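Local coordinates for exocyst complex component EXO70 (Saccharomyces cerevisiae, PDB 2B1E), which tethers secretory vesicles to sites of exocytosis as a subunit of the exocyst complex and plays a role in assembling that complex, at residues E76-I79 with K80-A84; A465-M468 with D469-F472; S345-E349 with K350-L354; D101-I104 with N105-K109. All blocks are in the same frame, centred on the assembly; numbering follows the deposited sequence.

Interaction 1: residues E76-I79 with K80-A84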
loop_
_atom_site.group_PDB
_atom_site.type_symbol
_atom_site.label_atom_id
_atom_site.label_comp_id
_atom_site.label_asym_id
_atom_site.label_seq_id
_atom_site.Cartn_x
_atom_site.Cartn_y
_atom_site.Cartn_z
ATOM N N GLU A 76 25.669 -46.611 -37.396
ATOM C CA GLU A 76 24.547 -45.704 -37.186
ATOM C C GLU A 76 23.719 -46.096 -35.951
ATOM O O GLU A 76 23.426 -45.249 -35.104
ATOM C CB GLU A 76 23.656 -45.667 -38.437
ATOM C CG GLU A 76 24.365 -45.149 -39.699
ATOM C CD GLU A 76 23.522 -45.307 -40.968
ATOM O OE1 GLU A 76 22.566 -46.117 -40.965
ATOM O OE2 GLU A 76 23.825 -44.626 -41.973
ATOM N N GLN A 77 23.369 -47.378 -35.826
ATOM C CA GLN A 77 22.558 -47.811 -34.685
ATOM C C GLN A 77 23.277 -47.803 -33.341
ATOM O O GLN A 77 22.678 -47.437 -32.332
ATOM C CB GLN A 77 21.937 -49.187 -34.943
ATOM C CG GLN A 77 20.889 -49.189 -36.069
ATOM C CD GLN A 77 19.783 -48.178 -35.845
ATOM O OE1 GLN A 77 19.302 -48.008 -34.729
ATOM N NE2 GLN A 77 19.372 -47.501 -36.908
ATOM N N LEU A 78 24.540 -48.212 -33.316
ATOM C CA LEU A 78 25.309 -48.207 -32.070
ATOM C C LEU A 78 25.431 -46.775 -31.546
ATOM O O LEU A 78 25.371 -46.537 -30.335
ATOM C CB LEU A 78 26.695 -48.819 -32.305
ATOM C CG LEU A 78 27.658 -48.856 -31.113
ATOM C CD1 LEU A 78 27.037 -49.611 -29.926
ATOM C CD2 LEU A 78 28.951 -49.524 -31.566
ATOM N N ILE A 79 25.597 -45.814 -32.457
ATOM C CA ILE A 79 25.683 -44.410 -32.056
ATOM C C ILE A 79 24.335 -43.991 -31.466
ATOM O O ILE A 79 24.266 -43.334 -30.426
ATOM C CB ILE A 79 26.042 -43.494 -33.277
ATOM C CG1 ILE A 79 27.482 -43.772 -33.736
ATOM C CG2 ILE A 79 25.914 -42.032 -32.903
ATOM C CD1 ILE A 79 27.872 -43.097 -35.063
ATOM N N LYS A 80 23.252 -44.387 -32.133
ATOM C CA LYS A 80 21.916 -44.040 -31.672
ATOM C C LYS A 80 21.641 -44.582 -30.269
ATOM O O LYS A 80 21.094 -43.877 -29.415
ATOM C CB LYS A 80 20.869 -44.584 -32.648
ATOM C CG LYS A 80 19.456 -44.133 -32.347
ATOM C CD LYS A 80 18.454 -44.713 -33.351
ATOM C CE LYS A 80 18.803 -44.354 -34.787
ATOM N NZ LYS A 80 17.856 -44.998 -35.760
ATOM N N ARG A 81 22.021 -45.829 -30.021
ATOM C CA ARG A 81 21.777 -46.422 -28.710
ATOM C C ARG A 81 22.611 -45.744 -27.630
ATOM O O ARG A 81 22.122 -45.479 -26.525
ATOM C CB ARG A 81 22.076 -47.923 -28.737
ATOM C CG ARG A 81 21.224 -48.730 -29.710
ATOM C CD ARG A 81 21.325 -50.221 -29.416
ATOM N NE ARG A 81 22.620 -50.822 -29.759
ATOM C CZ ARG A 81 22.983 -51.150 -30.998
ATOM N NH1 ARG A 81 22.149 -50.921 -32.007
ATOM N NH2 ARG A 81 24.149 -51.751 -31.226
ATOM N N SER A 82 23.875 -45.470 -27.949
ATOM C CA SER A 82 24.769 -44.825 -27.007
ATOM C C SER A 82 24.310 -43.411 -26.645
ATOM O O SER A 82 24.400 -42.999 -25.483
ATOM C CB SER A 82 26.188 -44.803 -27.579
ATOM O OG SER A 82 26.618 -46.120 -27.876
ATOM N N GLU A 83 23.813 -42.667 -27.629
ATOM C CA GLU A 83 23.341 -41.317 -27.360
ATOM C C GLU A 83 22.053 -41.357 -26.532
ATOM O O GLU A 83 21.818 -40.481 -25.704
ATOM C CB GLU A 83 23.150 -40.548 -28.680
ATOM C CG GLU A 83 24.498 -40.113 -29.271
ATOM C CD GLU A 83 24.417 -39.462 -30.655
ATOM O OE1 GLU A 83 25.431 -38.886 -31.089
ATOM O OE2 GLU A 83 23.366 -39.532 -31.312
ATOM N N ALA A 84 21.232 -42.385 -26.735
ATOM C CA ALA A 84 19.996 -42.504 -25.971
ATOM C C ALA A 84 20.372 -42.723 -24.500
ATOM O O ALA A 84 19.697 -42.242 -23.595
ATOM C CB ALA A 84 19.153 -43.672 -26.500
#

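Interaction 2: residues A465-M468 with D469-F472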
loop_
_atom_site.group_PDB
_atom_site.type_symbol
_atom_site.label_atom_id
_atom_site.label_comp_id
_atom_site.label_asym_id
_atom_site.label_seq_id
_atom_site.Cartn_x
_atom_site.Cartn_y
_atom_site.Cartn_z
ATOM N N ALA A 465 -20.499 42.940 20.297
ATOM C CA ALA A 465 -20.609 43.869 19.174
ATOM C C ALA A 465 -21.869 44.720 19.361
ATOM O O ALA A 465 -21.854 45.938 19.139
ATOM C CB ALA A 465 -20.680 43.105 17.841
ATOM N N ASN A 466 -22.956 44.083 19.785
ATOM C CA ASN A 466 -24.206 44.805 19.997
ATOM C C ASN A 466 -24.031 45.876 21.065
ATOM O O ASN A 466 -24.501 47.001 20.907
ATOM C CB ASN A 466 -25.330 43.854 20.419
ATOM C CG ASN A 466 -25.755 42.920 19.305
ATOM O OD1 ASN A 466 -25.623 43.241 18.119
ATOM N ND2 ASN A 466 -26.284 41.760 19.678
ATOM N N LEU A 467 -23.349 45.516 22.149
ATOM C CA LEU A 467 -23.103 46.437 23.251
ATOM C C LEU A 467 -22.232 47.602 22.789
ATOM O O LEU A 467 -22.519 48.757 23.095
ATOM C CB LEU A 467 -22.406 45.706 24.403
ATOM C CG LEU A 467 -22.158 46.516 25.682
ATOM C CD1 LEU A 467 -23.496 46.970 26.256
ATOM C CD2 LEU A 467 -21.401 45.667 26.702
ATOM N N MET A 468 -21.172 47.298 22.045
ATOM C CA MET A 468 -20.271 48.335 21.555
ATOM C C MET A 468 -21.020 49.308 20.640
ATOM O O MET A 468 -20.852 50.526 20.734
ATOM C CB MET A 468 -19.082 47.721 20.796
ATOM C CG MET A 468 -18.003 48.756 20.468
ATOM S SD MET A 468 -16.660 48.193 19.387
ATOM C CE MET A 468 -17.462 48.327 17.777
ATOM N N ASP A 469 -21.855 48.764 19.761
ATOM C CA ASP A 469 -22.635 49.594 18.851
ATOM C C ASP A 469 -23.602 50.520 19.597
ATOM O O ASP A 469 -23.794 51.667 19.200
ATOM C CB ASP A 469 -23.428 48.725 17.870
ATOM C CG ASP A 469 -22.578 48.182 16.736
ATOM O OD1 ASP A 469 -23.147 47.483 15.871
ATOM O OD2 ASP A 469 -21.353 48.445 16.698
ATOM N N SER A 470 -24.217 50.029 20.669
ATOM C CA SER A 470 -25.157 50.854 21.420
ATOM C C SER A 470 -24.429 52.042 22.051
ATOM O O SER A 470 -24.987 53.138 22.173
ATOM C CB SER A 470 -25.848 50.038 22.518
ATOM O OG SER A 470 -25.041 49.938 23.681
ATOM N N VAL A 471 -23.182 51.824 22.452
ATOM C CA VAL A 471 -22.400 52.889 23.057
ATOM C C VAL A 471 -21.984 53.924 22.001
ATOM O O VAL A 471 -22.146 55.127 22.203
ATOM C CB VAL A 471 -21.163 52.312 23.758
ATOM C CG1 VAL A 471 -20.350 53.429 24.404
ATOM C CG2 VAL A 471 -21.605 51.306 24.815
ATOM N N PHE A 472 -21.465 53.456 20.872
ATOM C CA PHE A 472 -21.041 54.364 19.811
ATOM C C PHE A 472 -22.189 55.258 19.345
ATOM O O PHE A 472 -22.053 56.480 19.282
ATOM C CB PHE A 472 -20.508 53.572 18.616
ATOM C CG PHE A 472 -19.066 53.182 18.734
ATOM C CD1 PHE A 472 -18.528 52.790 19.959
ATOM C CD2 PHE A 472 -18.252 53.159 17.607
ATOM C CE1 PHE A 472 -17.202 52.377 20.055
ATOM C CE2 PHE A 472 -16.923 52.746 17.694
ATOM C CZ PHE A 472 -16.400 52.354 18.923
#

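Interaction 3: residues S345-E349 with K350-L354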
loop_
_atom_site.group_PDB
_atom_site.type_symbol
_atom_site.label_atom_id
_atom_site.label_comp_id
_atom_site.label_asym_id
_atom_site.label_seq_id
_atom_site.Cartn_x
_atom_site.Cartn_y
_atom_site.Cartn_z
ATOM N N SER A 345 -14.703 15.222 -7.177
ATOM C CA SER A 345 -14.590 15.984 -8.418
ATOM C C SER A 345 -14.322 17.475 -8.245
ATOM O O SER A 345 -13.198 17.935 -8.452
ATOM C CB SER A 345 -15.849 15.793 -9.266
ATOM O OG SER A 345 -16.014 14.433 -9.628
ATOM N N ASN A 346 -15.347 18.233 -7.872
ATOM C CA ASN A 346 -15.185 19.675 -7.698
ATOM C C ASN A 346 -15.108 20.113 -6.241
ATOM O O ASN A 346 -15.889 20.951 -5.791
ATOM C CB ASN A 346 -16.318 20.420 -8.406
ATOM C CG ASN A 346 -16.243 20.288 -9.916
ATOM O OD1 ASN A 346 -16.349 19.188 -10.463
ATOM N ND2 ASN A 346 -16.051 21.414 -10.598
ATOM N N TYR A 347 -14.148 19.548 -5.512
ATOM C CA TYR A 347 -13.947 19.872 -4.107
ATOM C C TYR A 347 -13.812 21.382 -3.950
ATOM O O TYR A 347 -13.447 22.076 -4.899
ATOM C CB TYR A 347 -12.691 19.166 -3.584
ATOM C CG TYR A 347 -11.402 19.623 -4.235
ATOM C CD1 TYR A 347 -10.735 20.764 -3.785
ATOM C CD2 TYR A 347 -10.855 18.921 -5.311
ATOM C CE1 TYR A 347 -9.556 21.196 -4.388
ATOM C CE2 TYR A 347 -9.675 19.345 -5.924
ATOM C CZ TYR A 347 -9.032 20.483 -5.457
ATOM O OH TYR A 347 -7.867 20.908 -6.055
ATOM N N LYS A 348 -14.109 21.887 -2.757
ATOM C CA LYS A 348 -14.028 23.321 -2.493
ATOM C C LYS A 348 -12.952 23.649 -1.459
ATOM O O LYS A 348 -12.995 23.174 -0.320
ATOM C CB LYS A 348 -15.391 23.836 -2.030
ATOM C CG LYS A 348 -16.492 23.644 -3.068
ATOM C CD LYS A 348 -17.828 24.174 -2.576
ATOM C CE LYS A 348 -18.911 24.044 -3.648
ATOM N NZ LYS A 348 -18.625 24.865 -4.863
ATOM N N GLU A 349 -11.992 24.471 -1.874
ATOM C CA GLU A 349 -10.866 24.881 -1.034
ATOM C C GLU A 349 -11.213 25.303 0.389
ATOM O O GLU A 349 -10.611 24.817 1.348
ATOM C CB GLU A 349 -10.098 26.021 -1.709
ATOM C CG GLU A 349 -9.408 25.622 -3.000
ATOM C CD GLU A 349 -8.810 26.806 -3.736
ATOM O OE1 GLU A 349 -8.155 26.584 -4.776
ATOM O OE2 GLU A 349 -9.000 27.955 -3.280
ATOM N N LYS A 350 -12.176 26.208 0.528
ATOM C CA LYS A 350 -12.551 26.696 1.848
ATOM C C LYS A 350 -12.884 25.570 2.813
ATOM O O LYS A 350 -12.814 25.757 4.025
ATOM C CB LYS A 350 -13.737 27.664 1.763
ATOM C CG LYS A 350 -15.114 27.012 1.757
ATOM C CD LYS A 350 -16.178 28.014 2.220
ATOM C CE LYS A 350 -17.556 27.371 2.354
ATOM N NZ LYS A 350 -18.553 28.293 2.987
ATOM N N GLU A 351 -13.238 24.407 2.270
ATOM C CA GLU A 351 -13.589 23.243 3.082
ATOM C C GLU A 351 -12.402 22.407 3.559
ATOM O O GLU A 351 -12.586 21.345 4.161
ATOM C CB GLU A 351 -14.554 22.339 2.317
ATOM C CG GLU A 351 -15.993 22.807 2.359
ATOM C CD GLU A 351 -16.937 21.860 1.644
ATOM O OE1 GLU A 351 -16.784 20.629 1.791
ATOM O OE2 GLU A 351 -17.845 22.351 0.944
ATOM N N TYR A 352 -11.187 22.869 3.281
ATOM C CA TYR A 352 -10.001 22.137 3.713
ATOM C C TYR A 352 -9.069 23.070 4.458
ATOM O O TYR A 352 -9.160 24.287 4.316
ATOM C CB TYR A 352 -9.278 21.508 2.520
ATOM C CG TYR A 352 -10.136 20.529 1.756
ATOM C CD1 TYR A 352 -11.027 20.970 0.782
ATOM C CD2 TYR A 352 -10.091 19.163 2.038
ATOM C CE1 TYR A 352 -11.854 20.083 0.111
ATOM C CE2 TYR A 352 -10.916 18.265 1.372
ATOM C CZ TYR A 352 -11.795 18.736 0.409
ATOM O OH TYR A 352 -12.621 17.861 -0.254
ATOM N N THR A 353 -8.178 22.504 5.264
ATOM C CA THR A 353 -7.259 23.328 6.028
ATOM C C THR A 353 -5.868 23.395 5.408
ATOM O O THR A 353 -4.913 23.829 6.053
ATOM C CB THR A 353 -7.159 22.830 7.482
ATOM O OG1 THR A 353 -6.940 21.417 7.496
ATOM C CG2 THR A 353 -8.440 23.151 8.233
ATOM N N LEU A 354 -5.760 22.969 4.153
ATOM C CA LEU A 354 -4.481 23.010 3.445
ATOM C C LEU A 354 -4.142 24.459 3.101
ATOM O O LEU A 354 -4.925 25.132 2.433
ATOM C CB LEU A 354 -4.557 22.204 2.147
ATOM C CG LEU A 354 -3.325 22.366 1.250
ATOM C CD1 LEU A 354 -2.114 21.769 1.955
ATOM C CD2 LEU A 354 -3.551 21.689 -0.090
HETATM O O HOH W 1 -14.998 19.693 -1.019
#

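Interaction 4: residues D101-I104 with N105-K109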
loop_
_atom_site.group_PDB
_atom_site.type_symbol
_atom_site.label_atom_id
_atom_site.label_comp_id
_atom_site.label_asym_id
_atom_site.label_seq_id
_atom_site.Cartn_x
_atom_site.Cartn_y
_atom_site.Cartn_z
ATOM N N ASP A 101 8.923 -29.495 -0.219
ATOM C CA ASP A 101 8.128 -28.364 0.232
ATOM C C ASP A 101 9.101 -27.260 0.634
ATOM O O ASP A 101 9.831 -27.390 1.615
ATOM C CB ASP A 101 7.260 -28.765 1.427
ATOM C CG ASP A 101 6.347 -27.647 1.875
ATOM O OD1 ASP A 101 6.838 -26.509 2.019
ATOM O OD2 ASP A 101 5.142 -27.899 2.084
ATOM N N PRO A 102 9.128 -26.156 -0.129
ATOM C CA PRO A 102 10.017 -25.016 0.132
ATOM C C PRO A 102 9.805 -24.392 1.514
ATOM O O PRO A 102 10.753 -23.924 2.146
ATOM C CB PRO A 102 9.663 -24.035 -0.987
ATOM C CG PRO A 102 9.099 -24.919 -2.073
ATOM C CD PRO A 102 8.262 -25.884 -1.288
ATOM N N GLN A 103 8.556 -24.389 1.970
ATOM C CA GLN A 103 8.200 -23.815 3.268
ATOM C C GLN A 103 9.080 -24.335 4.397
ATOM O O GLN A 103 9.328 -23.622 5.368
ATOM C CB GLN A 103 6.732 -24.100 3.588
ATOM C CG GLN A 103 6.234 -23.423 4.850
ATOM C CD GLN A 103 6.503 -21.929 4.846
ATOM O OE1 GLN A 103 7.460 -21.456 5.459
ATOM N NE2 GLN A 103 5.666 -21.182 4.143
ATOM N N ILE A 104 9.543 -25.576 4.277
ATOM C CA ILE A 104 10.408 -26.160 5.297
ATOM C C ILE A 104 11.755 -25.443 5.281
ATOM O O ILE A 104 12.224 -24.955 6.310
ATOM C CB ILE A 104 10.634 -27.671 5.046
ATOM C CG1 ILE A 104 9.322 -28.430 5.262
ATOM C CG2 ILE A 104 11.747 -28.194 5.958
ATOM C CD1 ILE A 104 9.376 -29.886 4.870
ATOM N N ASN A 105 12.370 -25.376 4.103
ATOM C CA ASN A 105 13.657 -24.707 3.953
ATOM C C ASN A 105 13.561 -23.273 4.465
ATOM O O ASN A 105 14.436 -22.803 5.194
ATOM C CB ASN A 105 14.074 -24.708 2.482
ATOM C CG ASN A 105 14.335 -26.099 1.956
ATOM O OD1 ASN A 105 15.469 -26.584 1.981
ATOM N ND2 ASN A 105 13.282 -26.764 1.498
ATOM N N ILE A 106 12.492 -22.582 4.080
ATOM C CA ILE A 106 12.285 -21.203 4.509
ATOM C C ILE A 106 12.245 -21.112 6.035
ATOM O O ILE A 106 13.003 -20.355 6.642
ATOM C CB ILE A 106 10.966 -20.638 3.946
ATOM C CG1 ILE A 106 11.067 -20.499 2.426
ATOM C CG2 ILE A 106 10.657 -19.293 4.587
ATOM C CD1 ILE A 106 9.793 -20.016 1.776
ATOM N N THR A 107 11.359 -21.891 6.646
ATOM C CA THR A 107 11.223 -21.893 8.095
ATOM C C THR A 107 12.539 -22.240 8.780
ATOM O O THR A 107 12.904 -21.622 9.780
ATOM C CB THR A 107 10.137 -22.891 8.546
ATOM O OG1 THR A 107 8.874 -22.496 7.993
ATOM C CG2 THR A 107 10.030 -22.922 10.065
ATOM N N LYS A 108 13.256 -23.218 8.234
ATOM C CA LYS A 108 14.529 -23.647 8.806
ATOM C C LYS A 108 15.712 -22.796 8.349
ATOM O O LYS A 108 16.844 -23.010 8.784
ATOM C CB LYS A 108 14.802 -25.110 8.452
ATOM C CG LYS A 108 13.837 -26.100 9.073
ATOM C CD LYS A 108 13.909 -26.064 10.594
ATOM C CE LYS A 108 13.105 -27.196 11.205
ATOM N NZ LYS A 108 13.606 -28.517 10.730
ATOM N N LYS A 109 15.449 -21.832 7.474
ATOM C CA LYS A 109 16.500 -20.963 6.960
ATOM C C LYS A 109 17.651 -21.734 6.317
ATOM O O LYS A 109 18.822 -21.425 6.539
ATOM C CB LYS A 109 17.034 -20.060 8.077
ATOM C CG LYS A 109 16.025 -19.020 8.547
ATOM C CD LYS A 109 16.654 -18.012 9.494
ATOM C CE LYS A 109 15.651 -16.943 9.911
ATOM N NZ LYS A 109 14.496 -17.514 10.664
#

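Interaction 1: residues E76-I79 with K80-A84
Leu78 and Arg81 cross at about a right angle along helix 66-94, where side chains three and four residues apart meet on successive turns of an α-helix. The arginine folds back at its third torsion (chi3 -71°), which brings the guanidinium over the preceding turn, so that Gln77 O and Leu78 CA lie over one of its faces. NH1 comes to 3.4 Å from Gln77 CB, and NH2 to 3.8 Å from Leu78 CD1. Arginine suits this place because its flat, weakly hydrated face can rest on the backbone while its N-H edge stays available, here to form a salt bridge from NH2 to Glu26 of helix 15-30. Leu78 is buried, and its side chain also packs against Leu48 of helix 38-56, as befits an apolar residue turned into this helical bundle.

Ile79 and Glu83 run side by side and point the same way. The isoleucine branch CG2 lies 3.7 Å from Glu83 OE1, an apolar methyl beside a carboxylate oxygen whose polar partner is the hydroxyl of Tyr129. Gln77 and Lys80 also lie alongside each other on a more exposed flank, where long polar chains are at ease.

Ser82 is small enough to fit between the helices, touching Tyr41 and Leu29, and it settles its buried hydroxyl on its own helix. Leu78 O thus has two donors approaching from opposite faces of its carbonyl plane: Ser82 N at 3.0 Å and Ser82 OG at 2.8 Å.

Interaction 2: residues A465-M468 with D469-F472
Met468 and Phe472 make a Met-aromatic contact one turn apart along an α-helix, close to the C-terminal end of helix 440-473. The two side chains meet at a slant: the sulfur SD of Met468 is 4.7 Å from the centroid of the Phe472 ring and well off the ring normal, at 34°, while Met468 CG touches ring atom CE1 at 3.7 Å. Methionine is apt here because its polarisable thioether and flexible chain can settle obliquely against an aromatic ring on a largely exposed flank. Its CG stands opposite the backbone N (chi1 -171°), which sends the chain along the helix toward the ring, and a bend at chi3 then swings CE back to 4.0 Å from Asp469 OD2. Phe472 is also held by its backbone, since its N donates a nearly straight bond to Met468 O at 3.0 Å.

Ser470 takes a different route. Its hydroxyl sits between the backbone N and the carbonyl carbon (chi1 82°), the crowded position, and from there OG donates to Leu467 O at 2.8 Å. Val471 N reaches the same oxygen from the same face of the carbonyl plane, so one acceptor is shared by two donors. With an alanine here the hydroxyl is gone, and Leu467 O would probably lose its shorter bond and rely more on the one from Val471 N.

Leu467 and Val471 both pack on Phe533 of helix 512-537, apolar side chains suiting a flank buried against a neighbouring helix. Val471 CG2 also presses against its own helix, 3.2 Å from Leu467 O.

Interaction 3: residues S345-E349 with K350-L354
Tyr352 reaches back across a short 3-10 turn to Tyr347 and Lys348, in the loop that leads to helix 364-391. Its CB lies near Glu349 O, the oxygen to which its own backbone N donates at 2.8 Å; that i to i+3 bond, together with Glu351 N to Lys348 O, defines the turn. Beyond CB, the ring is directed beside the backbone N (chi1 -60°), which lays its edge against the peptide chain just before it. CD1 comes to 3.2 Å from Lys348 O, with both carbonyl oxygens near the ring plane, so weakly positive ring hydrogens face negative oxygens. One atom further, CE1 meets Tyr347 CB at 3.9 Å. The two tyrosine rings stand with their planes perpendicular, their centroids 6.0 Å apart. At the tip, Tyr352 OH lies 3.6 Å from Tyr347 CB. The same hydroxyl is 3.1 Å from a water that accepts from Lys348 N and gives a weak bond to Glu351 OE1.

A long, flat residue with a polar end suits this place, since one side chain can line the turn and still reach the water. Its ring also makes a cation-pi contact with Arg339 and touches Asp374 and Thr378 of helix 364-391. Glu351 has its main partner in Arg385, and its carboxylate is too far from Lys348 NZ for a salt bridge.

The turn is therefore joined to helix 364-391 through the contacts of the Tyr352 ring and the bond of Glu351 to Arg385, while a water carries the link from Tyr352 OH to the backbone N-H of Lys348.

Interaction 4: residues D101-I104 with N105-K109
Pro102 O to Ile106 N, Gln103 O to Thr107 N and Ile104 O to Lys108 N form three successive α-helical bonds in the short helix 102-108, which closes in a Schellman motif where Lys109 takes a positive phi of 56°. Asp101 occupies the N-cap position, although its bond to Gln103 N is weak and the placing of its OD1 doubtful. Proline suits the first turn, where no backbone N-H is needed for a helical bond, and its ring packs on Ala186 and Phe190 of helix 180-201.

Gln103 and Thr107 cross at a slant. A bend at chi2 (53°) brings the glutamine amide back over the helix, so that OE1 lies 3.1 Å from Thr107 OG1 and near Ile106 CB, while NE2 bonds to Ser182. Ile106 lays CG1 along the turn, 3.5 Å from Pro102 O, and its β-branched side chain also meets Glu185. With a glycine in its place this whole side chain disappears, which is likely to open a gap beside Pro102 O and the Gln103 amide and cost the helix its touch on Glu185.

Asn105, buried, turns ND2 back toward Asp101 O at 3.5 Å, with Phe100 and Phe112 at its side. Threonine suits its exposed flank because its hydroxyl can bond back to the preceding turn: Thr107 OG1 donates to Gln103 O at 2.9 Å, from the face of the carbonyl plane opposite Thr107 N.

How the interactions relate
Along the chain the order is interaction 1, interaction 4, interaction 3, interaction 2, and the four are strung out through a long, largely helical molecule. Interactions 1 and 2 lie on opposite sides of the chain's centre, with their own centres about 117 Å apart. Helices 66-94 and 102-108, which carry interactions 1 and 4, follow each other in sequence, yet these contacts are about 43 Å apart between centres. Interactions 2 and 3, with centres about 36 Å apart, both belong to the C-terminal Exo70 region; helix 440-473 bears interaction 2 and also touches Thr353 and Leu354. None touches another; each is a local contact in an elongated shape consistent with a subunit of a tethering complex.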